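Long-range contact in glycosyl hydrolase (Streptomyces cattleya, PDB 7LR8), which probably hydrolyses the beta-1,4 linkage between mannose and N-acetylglucosamine in N-glycan core fragments, as a family GH5 glycosidase: residues B[17-22]-B[52-57]. The protein carries 1 engineered substitution. Numbering follows the deposited sequence.
Sequences GVNYTP and HVRVFP
With CG anti to its backbone N (chi1 166°) and the chain extended to NE, R54 runs beside N19. NH1 of R54 hydrogen-bonds OD1 of N19 at 2.8 Å; the guanidinium and amide planes stand 80° apart, and the bond is bent (138° at the hydrogen). Asparagine suits this place: its ND2 also donates to the carbonyls of Q267 and W303. CZ of F56 lies over the centre of the R54 guanidinium, 3.5 Å above its plane; D94 and E268 form salt bridges with NE and NH1, and N152 accepts from NH2. An alanine in place of R54 would probably leave D94 and E268 without their cationic mate, and OD1 of N19 and of N152 without this donor. G17 CA lies over the H52 ring, 3.5 Å from its centroid, where a side chain would collide. On the sheet face opposite N19 and R54, CG2 of V18 meets CG1 of V53, beta-branched, as suits a strand. V18 N, R54 N and Y20 N donate to H52 O, V18 O and R54 O; water joins Y20 O to F56 N. These parallel strands, connected through helix 35-46, form the right-handed beta-alpha-beta unit beginning the GH5 (beta/alpha)8 barrel, R54 near the bound mannose.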
ATOM      1  N   GLY B  17      23.911  18.965   3.627  1.00 19.81           N
ATOM      2  CA  GLY B  17      23.598  17.559   3.531  1.00 18.58           C
ATOM      3  C   GLY B  17      22.736  17.270   2.328  1.00 18.15           C
ATOM      4  O   GLY B  17      22.497  18.143   1.490  1.00 18.97           O
ATOM      5  N   VAL B  18      22.305  16.012   2.226  1.00 19.73           N
ATOM      6  CA  VAL B  18      21.467  15.583   1.110  1.00 19.12           C
ATOM      7  C   VAL B  18      20.332  14.719   1.625  1.00 20.65           C
ATOM      8  O   VAL B  18      20.447  14.041   2.652  1.00 18.44           O
ATOM      9  CB  VAL B  18      22.248  14.810   0.024  1.00 21.08           C
ATOM     10  CG1 VAL B  18      23.243  15.718  -0.661  1.00 21.05           C
ATOM     11  CG2 VAL B  18      22.950  13.599   0.616  1.00 20.98           C
ATOM     12  N   ASN B  19      19.217  14.763   0.900  1.00 18.95           N
ATOM     13  CA  ASN B  19      18.170  13.760   1.035  1.00 18.62           C
ATOM     14  C   ASN B  19      18.617  12.501   0.310  1.00 17.33           C
ATOM     15  O   ASN B  19      18.875  12.547  -0.896  1.00 17.03           O
ATOM     16  CB  ASN B  19      16.862  14.295   0.459  1.00 16.39           C
ATOM     17  CG  ASN B  19      16.327  15.449   1.264  1.00 18.65           C
ATOM     18  OD1 ASN B  19      15.673  15.242   2.275  1.00 19.14           O
ATOM     19  ND2 ASN B  19      16.636  16.674   0.847  1.00 17.46           N
ATOM     20  N   TYR B  20      18.692  11.379   1.032  1.00 17.22           N
ATOM     21  CA  TYR B  20      19.325  10.168   0.516  1.00 19.45           C
ATOM     22  C   TYR B  20      18.310   9.340  -0.268  1.00 17.76           C
ATOM     23  O   TYR B  20      17.360   8.797   0.312  1.00 18.56           O
ATOM     24  CB  TYR B  20      19.944   9.361   1.656  1.00 18.03           C
ATOM     25  CG  TYR B  20      20.476   8.011   1.224  1.00 16.13           C
ATOM     26  CD1 TYR B  20      21.176   7.866   0.016  1.00 18.28           C
ATOM     27  CD2 TYR B  20      20.280   6.882   2.018  1.00 17.70           C
ATOM     28  CE1 TYR B  20      21.643   6.623  -0.390  1.00 20.37           C
ATOM     29  CE2 TYR B  20      20.746   5.638   1.624  1.00 19.38           C
ATOM     30  CZ  TYR B  20      21.427   5.516   0.419  1.00 17.85           C
ATOM     31  OH  TYR B  20      21.892   4.277   0.032  1.00 20.22           O
ATOM     32  N   THR B  21      18.509   9.260  -1.594  1.00 17.98           N
ATOM     33  CA  THR B  21      17.743   8.372  -2.465  1.00 17.67           C
ATOM     34  C   THR B  21      18.617   7.182  -2.850  1.00 24.38           C
ATOM     35  O   THR B  21      19.524   7.324  -3.683  1.00 19.41           O
ATOM     36  CB  THR B  21      17.264   9.109  -3.723  1.00 20.61           C
ATOM     37  OG1 THR B  21      18.312   9.946  -4.224  1.00 20.68           O
ATOM     38  CG2 THR B  21      16.041   9.979  -3.434  1.00 19.29           C
ATOM     39  N   PRO B  22      18.398   5.995  -2.286  1.00 18.26           N
ATOM     40  CA  PRO B  22      19.282   4.857  -2.595  1.00 22.14           C
ATOM     41  C   PRO B  22      19.340   4.558  -4.085  1.00 22.65           C
ATOM     42  O   PRO B  22      18.314   4.457  -4.763  1.00 20.17           O
ATOM     43  CB  PRO B  22      18.647   3.701  -1.814  1.00 18.68           C
ATOM     44  CG  PRO B  22      17.967   4.385  -0.657  1.00 21.41           C
ATOM     45  CD  PRO B  22      17.414   5.659  -1.240  1.00 16.74           C
ATOM     46  N   HIS B  52      25.525  15.627   6.677  1.00 21.67           N
ATOM     47  CA  HIS B  52      24.365  14.892   7.172  1.00 20.05           C
ATOM     48  C   HIS B  52      23.586  14.346   5.987  1.00 19.13           C
ATOM     49  O   HIS B  52      23.781  14.764   4.838  1.00 19.77           O
ATOM     50  CB  HIS B  52      23.444  15.762   8.052  1.00 19.08           C
ATOM     51  CG  HIS B  52      22.774  16.873   7.309  1.00 20.20           C
ATOM     52  ND1 HIS B  52      23.356  18.112   7.139  1.00 21.32           N
ATOM     53  CD2 HIS B  52      21.582  16.924   6.660  1.00 22.10           C
ATOM     54  CE1 HIS B  52      22.543  18.887   6.439  1.00 19.52           C
ATOM     55  NE2 HIS B  52      21.467  18.186   6.126  1.00 20.15           N
ATOM     56  N   VAL B  53      22.716  13.386   6.284  1.00 16.80           N
ATOM     57  CA  VAL B  53      21.740  12.876   5.333  1.00 16.11           C
ATOM     58  C   VAL B  53      20.383  12.874   6.012  1.00 17.27           C
ATOM     59  O   VAL B  53      20.277  12.728   7.237  1.00 17.85           O
ATOM     60  CB  VAL B  53      22.076  11.451   4.826  1.00 20.65           C
ATOM     61  CG1 VAL B  53      23.288  11.485   3.902  1.00 18.22           C
ATOM     62  CG2 VAL B  53      22.331  10.515   5.986  1.00 19.82           C
ATOM     63  N   ARG B  54      19.343  13.057   5.206  1.00 16.60           N
ATOM     64  CA  ARG B  54      17.958  12.852   5.613  1.00 16.88           C
ATOM     65  C   ARG B  54      17.497  11.564   4.955  1.00 16.83           C
ATOM     66  O   ARG B  54      17.671  11.405   3.743  1.00 17.41           O
ATOM     67  CB  ARG B  54      17.097  14.044   5.175  1.00 16.37           C
ATOM     68  CG  ARG B  54      15.583  13.831   5.219  1.00 20.87           C
ATOM     69  CD  ARG B  54      14.892  15.193   5.373  1.00 18.82           C
ATOM     70  NE  ARG B  54      13.429  15.110   5.339  1.00 17.18           N
ATOM     71  CZ  ARG B  54      12.660  15.493   4.315  1.00 18.03           C
ATOM     72  NH1 ARG B  54      13.198  16.009   3.209  1.00 19.04           N
ATOM     73  NH2 ARG B  54      11.344  15.395   4.412  1.00 18.04           N
ATOM     74  N   VAL B  55      16.976  10.618   5.756  1.00 19.13           N
ATOM     75  CA  VAL B  55      16.708   9.269   5.271  1.00 17.85           C
ATOM     76  C   VAL B  55      15.251   8.870   5.521  1.00 16.45           C
ATOM     77  O   VAL B  55      14.580   9.371   6.427  1.00 18.33           O
ATOM     78  CB  VAL B  55      17.660   8.222   5.890  1.00 23.77           C
ATOM     79  CG1 VAL B  55      19.116   8.647   5.695  1.00 20.21           C
ATOM     80  CG2 VAL B  55      17.365   8.015   7.355  1.00 20.22           C
ATOM     81  N   PHE B  56      14.783   7.925   4.713  1.00 15.69           N
ATOM     82  CA  PHE B  56      13.351   7.646   4.589  1.00 16.54           C
ATOM     83  C   PHE B  56      12.994   6.173   4.717  1.00 16.78           C
ATOM     84  O   PHE B  56      13.092   5.417   3.731  1.00 17.07           O
ATOM     85  CB  PHE B  56      12.836   8.182   3.261  1.00 13.22           C
ATOM     86  CG  PHE B  56      13.062   9.648   3.087  1.00 16.53           C
ATOM     87  CD1 PHE B  56      12.170  10.565   3.631  1.00 17.33           C
ATOM     88  CD2 PHE B  56      14.158  10.113   2.370  1.00 15.85           C
ATOM     89  CE1 PHE B  56      12.375  11.923   3.464  1.00 16.37           C
ATOM     90  CE2 PHE B  56      14.366  11.478   2.217  1.00 19.07           C
ATOM     91  CZ  PHE B  56      13.461  12.376   2.773  1.00 16.81           C
ATOM     92  N   PRO B  57      12.517   5.751   5.887  1.00 15.58           N
ATOM     93  CA  PRO B  57      11.763   4.496   5.976  1.00 14.87           C
ATOM     94  C   PRO B  57      10.538   4.556   5.081  1.00 14.89           C
ATOM     95  O   PRO B  57      10.001   5.632   4.803  1.00 17.62           O
ATOM     96  CB  PRO B  57      11.344   4.426   7.451  1.00 15.45           C
ATOM     97  CG  PRO B  57      12.233   5.354   8.182  1.00 19.69           C
ATOM     98  CD  PRO B  57      12.728   6.396   7.193  1.00 15.35           C
TER
HETATM   99  O   HOH W   1      16.837   7.315   2.666  1.00 17.45           O